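Local coordinates for protein predicted metal-dependent hydrolase of the TIM-barrel fold (Lactobacillus casei, PDB 2QPX) that is probably a hydrolase of the amidohydrolase superfamily, built on a TIM barrel and binding two zinc ions, though its substrate is unknown, at residues G121-A126 with E371-V376; F93-L98 with L328-F333. All coordinates share one frame; numbering follows the deposited sequence.

Interaction 1 of 2, residues G121-A126 with E371-V376; sequences GIPVKA and ERELRV. With EDO (1,2-ethanediol), chain D.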
# COMPACT_ATOMS: atom_id res chain seq x y z
N GLY A 121 4.64 -38.64 -0.68
CA GLY A 121 5.88 -39.19 -1.22
C GLY A 121 7.18 -38.49 -0.87
O GLY A 121 8.22 -38.75 -1.51
N ILE A 122 7.13 -37.62 0.14
CA ILE A 122 8.27 -36.82 0.55
C ILE A 122 8.24 -36.69 2.06
O ILE A 122 7.20 -36.87 2.68
CB ILE A 122 8.28 -35.42 -0.15
CG1 ILE A 122 6.96 -34.67 0.07
CG2 ILE A 122 8.59 -35.57 -1.68
CD1 ILE A 122 6.95 -33.22 -0.44
N PRO A 123 9.39 -36.34 2.66
CA PRO A 123 9.40 -36.15 4.11
C PRO A 123 8.54 -35.00 4.61
O PRO A 123 8.39 -33.97 3.93
CB PRO A 123 10.87 -35.92 4.43
CG PRO A 123 11.50 -35.53 3.14
CD PRO A 123 10.73 -36.24 2.07
N VAL A 124 8.01 -35.18 5.82
CA VAL A 124 7.09 -34.23 6.46
C VAL A 124 7.53 -34.09 7.92
O VAL A 124 7.68 -35.11 8.61
CB VAL A 124 5.62 -34.73 6.39
CG1 VAL A 124 4.65 -33.77 7.12
CG2 VAL A 124 5.19 -34.96 4.92
N LYS A 125 7.78 -32.86 8.35
CA LYS A 125 8.19 -32.58 9.73
C LYS A 125 7.24 -31.57 10.36
O LYS A 125 6.47 -30.89 9.66
CB LYS A 125 9.61 -32.07 9.78
CG LYS A 125 10.59 -32.94 8.97
CD LYS A 125 11.70 -33.48 9.72
CE LYS A 125 12.60 -34.35 8.83
NZ LYS A 125 14.09 -34.10 9.12
N ALA A 126 7.29 -31.47 11.68
CA ALA A 126 6.37 -30.65 12.47
C ALA A 126 7.00 -29.33 12.93
O ALA A 126 8.16 -29.27 13.37
CB ALA A 126 5.93 -31.43 13.74
N GLU A 371 19.14 -29.80 5.32
CA GLU A 371 20.03 -29.99 4.16
C GLU A 371 19.98 -31.40 3.61
O GLU A 371 19.92 -31.62 2.39
CB GLU A 371 21.47 -29.62 4.49
CG GLU A 371 21.67 -28.15 4.84
CD GLU A 371 21.62 -27.83 6.34
OE1 GLU A 371 21.05 -28.60 7.15
OE2 GLU A 371 22.21 -26.78 6.70
N ARG A 372 19.97 -32.37 4.50
CA ARG A 372 19.95 -33.77 4.06
C ARG A 372 18.76 -34.16 3.16
O ARG A 372 18.91 -34.92 2.18
CB ARG A 372 20.00 -34.66 5.30
CG ARG A 372 19.96 -36.13 5.05
CD ARG A 372 20.11 -36.82 6.40
NE ARG A 372 21.46 -36.67 6.91
CZ ARG A 372 21.83 -36.92 8.17
N GLU A 373 17.59 -33.63 3.48
CA GLU A 373 16.38 -33.93 2.74
C GLU A 373 16.37 -33.31 1.36
O GLU A 373 15.64 -33.76 0.46
CB GLU A 373 15.16 -33.42 3.56
CG GLU A 373 14.78 -34.29 4.78
CD GLU A 373 15.66 -34.17 6.01
OE1 GLU A 373 16.49 -33.22 6.15
OE2 GLU A 373 15.50 -35.04 6.90
N LEU A 374 17.12 -32.23 1.18
CA LEU A 374 17.16 -31.52 -0.09
C LEU A 374 18.30 -31.97 -1.02
O LEU A 374 18.50 -31.42 -2.10
CB LEU A 374 17.15 -29.99 0.15
CG LEU A 374 15.73 -29.42 0.11
CD1 LEU A 374 15.16 -29.47 -1.33
CD2 LEU A 374 14.80 -30.13 1.08
N ARG A 375 19.06 -32.97 -0.59
CA ARG A 375 20.08 -33.56 -1.46
C ARG A 375 19.47 -34.21 -2.69
O ARG A 375 18.47 -34.93 -2.59
CB ARG A 375 20.83 -34.63 -0.70
CG ARG A 375 21.71 -34.10 0.38
CD ARG A 375 22.46 -35.25 1.03
NE ARG A 375 21.51 -36.18 1.64
CZ ARG A 375 21.81 -37.39 2.11
NH1 ARG A 375 23.05 -37.85 2.05
NH2 ARG A 375 20.85 -38.13 2.63
N VAL A 376 20.10 -33.99 -3.83
CA VAL A 376 19.65 -34.56 -5.10
C VAL A 376 20.02 -36.04 -5.19
O VAL A 376 21.18 -36.42 -4.96
CB VAL A 376 20.24 -33.80 -6.29
CG1 VAL A 376 20.12 -34.62 -7.57
CG2 VAL A 376 19.54 -32.45 -6.44
OXT VAL A 376 19.17 -36.88 -5.49
C1 EDO D . 7.24 -38.12 8.80
O1 EDO D . 8.05 -37.42 9.77
C2 EDO D . 8.16 -38.82 7.81
O2 EDO D . 8.90 -37.89 7.00

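Interaction 2 of 2, residues F93-L98 with L328-F333; sequences FHFKEL and LAARQF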
# COMPACT_ATOMS: atom_id res chain seq x y z
N PHE A 93 5.39 -30.51 -9.31
CA PHE A 93 5.98 -29.24 -8.91
C PHE A 93 7.34 -29.38 -8.21
O PHE A 93 7.96 -28.40 -7.87
CB PHE A 93 4.99 -28.47 -8.06
CG PHE A 93 3.78 -28.05 -8.84
CD1 PHE A 93 3.89 -27.02 -9.79
CD2 PHE A 93 2.57 -28.71 -8.72
CE1 PHE A 93 2.78 -26.65 -10.55
CE2 PHE A 93 1.47 -28.34 -9.46
CZ PHE A 93 1.58 -27.29 -10.39
N HIS A 94 7.78 -30.63 -7.99
CA HIS A 94 9.07 -30.98 -7.40
C HIS A 94 9.13 -30.56 -5.90
O HIS A 94 10.18 -30.15 -5.42
CB HIS A 94 10.25 -30.40 -8.22
CG HIS A 94 10.39 -31.02 -9.58
ND1 HIS A 94 11.42 -31.87 -9.89
CD2 HIS A 94 9.64 -30.91 -10.69
CE1 HIS A 94 11.29 -32.27 -11.14
NE2 HIS A 94 10.21 -31.72 -11.65
N PHE A 95 8.01 -30.68 -5.18
CA PHE A 95 8.09 -30.56 -3.73
C PHE A 95 9.02 -31.64 -3.19
O PHE A 95 8.93 -32.81 -3.58
CB PHE A 95 6.72 -30.74 -3.09
CG PHE A 95 5.78 -29.55 -3.19
CD1 PHE A 95 5.03 -29.32 -4.33
CD2 PHE A 95 5.61 -28.68 -2.11
CE1 PHE A 95 4.10 -28.31 -4.39
CE2 PHE A 95 4.67 -27.66 -2.18
CZ PHE A 95 3.95 -27.45 -3.31
N LYS A 96 9.90 -31.27 -2.28
CA LYS A 96 10.81 -32.24 -1.64
C LYS A 96 10.66 -32.38 -0.14
O LYS A 96 11.14 -33.35 0.43
CB LYS A 96 12.27 -31.94 -2.00
CG LYS A 96 12.58 -32.09 -3.49
CD LYS A 96 12.36 -33.49 -4.02
CE LYS A 96 12.68 -33.52 -5.52
NZ LYS A 96 12.54 -34.90 -6.03
N GLU A 97 9.98 -31.45 0.53
CA GLU A 97 9.73 -31.57 1.98
C GLU A 97 8.60 -30.63 2.36
O GLU A 97 8.50 -29.56 1.77
CB GLU A 97 10.99 -31.26 2.80
CG GLU A 97 10.87 -31.64 4.26
CD GLU A 97 12.07 -31.34 5.09
OE1 GLU A 97 12.79 -30.39 4.75
OE2 GLU A 97 12.27 -32.08 6.08
N LEU A 98 7.79 -31.04 3.34
CA LEU A 98 6.78 -30.21 3.95
C LEU A 98 7.08 -30.03 5.42
O LEU A 98 7.32 -31.00 6.12
CB LEU A 98 5.41 -30.86 3.84
CG LEU A 98 4.94 -31.28 2.42
CD1 LEU A 98 3.50 -31.86 2.53
CD2 LEU A 98 5.12 -30.21 1.34
N LEU A 328 -1.39 -25.16 -6.54
CA LEU A 328 -1.65 -23.80 -7.05
C LEU A 328 -0.62 -22.79 -6.54
O LEU A 328 -0.12 -21.95 -7.28
CB LEU A 328 -3.07 -23.32 -6.77
CG LEU A 328 -3.48 -21.99 -7.41
CD1 LEU A 328 -3.34 -22.06 -8.89
CD2 LEU A 328 -4.93 -21.64 -7.02
N ALA A 329 -0.23 -22.94 -5.27
CA ALA A 329 0.80 -22.10 -4.69
C ALA A 329 2.08 -22.26 -5.46
O ALA A 329 2.74 -21.28 -5.81
CB ALA A 329 1.02 -22.44 -3.17
N ALA A 330 2.46 -23.51 -5.67
CA ALA A 330 3.69 -23.80 -6.43
C ALA A 330 3.67 -23.24 -7.86
O ALA A 330 4.65 -22.62 -8.33
CB ALA A 330 3.96 -25.33 -6.43
N ARG A 331 2.56 -23.43 -8.53
CA ARG A 331 2.45 -22.96 -9.91
C ARG A 331 2.54 -21.45 -9.98
O ARG A 331 3.30 -20.91 -10.81
CB ARG A 331 1.17 -23.44 -10.58
CG ARG A 331 1.14 -22.97 -12.04
CD ARG A 331 0.12 -23.73 -12.84
NE ARG A 331 0.58 -25.08 -13.12
CZ ARG A 331 -0.21 -26.06 -13.58
NH1 ARG A 331 -1.49 -25.84 -13.81
NH2 ARG A 331 0.31 -27.25 -13.80
N GLN A 332 1.81 -20.76 -9.11
CA GLN A 332 1.79 -19.30 -9.19
C GLN A 332 3.13 -18.71 -8.76
O GLN A 332 3.60 -17.71 -9.31
CB GLN A 332 0.66 -18.69 -8.36
CG GLN A 332 -0.73 -19.14 -8.81
CD GLN A 332 -1.00 -18.97 -10.28
OE1 GLN A 332 -0.82 -19.92 -11.04
NE2 GLN A 332 -1.35 -17.74 -10.72
N PHE A 333 3.75 -19.29 -7.74
CA PHE A 333 5.05 -18.82 -7.28
C PHE A 333 6.14 -19.07 -8.34
O PHE A 333 6.94 -18.19 -8.63
CB PHE A 333 5.40 -19.47 -5.95
CG PHE A 333 6.55 -18.81 -5.23
CD1 PHE A 333 6.34 -17.67 -4.45
CD2 PHE A 333 7.81 -19.32 -5.30
CE1 PHE A 333 7.37 -17.07 -3.78
CE2 PHE A 333 8.87 -18.72 -4.61
CZ PHE A 333 8.65 -17.62 -3.85

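Interaction 1 of 2, residues G121-A126 with E371-V376
The ammonium of Lys125 meets the carboxylate of Glu373 from above its plane: Lys125 NZ lies 2.8 Å from Glu373 OE2, yet stands 62° out of the carboxylate plane instead of lying in it. The pair ties a strand of the TIM barrel, 124-127, to the C-terminal tail that follows helix 349-367. The two side chains reach for each other from opposite directions. Lys125 is bent at chi2 and again at chi4, and Glu373 folds at chi2 (77°), which turns its carboxylate to the lysine. Glu373 OE1 stays 3.9 Å from Lys125 NZ, which leaves OE2 to carry the bridge. NZ also bonds to Gln370 OE1, just ahead of the tail, giving the ammonium two partners on the C-terminal side of the contact. Nearer the backbone of the glutamate, the ring of Pro123 slants across its aliphatic part, with Pro123 CG 3.9 Å from Glu373 CG. Val124, between Pro123 and Lys125 in sequence, binds a 1,2-ethanediol, probably from the crystallisation liquor, through its backbone. Val124 N reaches diol O2 at 3.1 Å and nearly straight (168°), while diol O1 donates to Val124 O at 2.6 Å.

Interaction 2 of 2, residues F93-L98 with L328-F333
Phe93 lays its side chain against helix 323-342, its CG 3.6 Å from the methyl CB of Ala330 and the far end of its ring alongside Arg331. In this part of the TIM barrel, the turn that ends helix 79-92 and the start of strand 95-101 pack on a later helix. The turn is a Schellman motif, with His94 at positive phi. Phe95, two residues on, brings CE1 to 3.6 Å from the same Ala330 CB, leaving a single methyl in touch with both rings. Phe93 also has CE1 3.6 Å from Arg331 CB. Arg331 has two conformers; in one, with CG anti to its own N (chi1 -177°) and a bend at chi3, NE lies at the edge of the Phe93 ring and in its plane. Replacing Phe93 by alanine would probably open a gap beside Ala330 and leave the aliphatic part and NE of Arg331 without the ring they lie against. The cationic end has its strong partner outside, since Arg331 NH1 makes a salt bridge to Glu65. Between the two segments themselves there is no hydrogen bond, which implies that they hold by close packing, while Lys334 NZ, just beyond on the same helix, adds a polar tie to Phe93 O.

The pair illustrates how the place of a contact in a barrel sets its chemistry. Interaction 1 is a surface contact in which opposite charges meet at the chain's C-terminal tail; interaction 2 is largely buried, and there methyl and aromatic groups do the work against a helix. The two share one sheet, because strands 95-101 and 124-127 are parallel neighbours: Lys125 N probably bonds to Leu98 O at 2.9 Å, and Leu98 N to Pro123 O. Their centres lie about 14 Å apart. Each joins an early strand region to a late part of the chain, and the segments alternate along the sequence. Glu97 of interaction 2 also touches both Lys125 and Glu373.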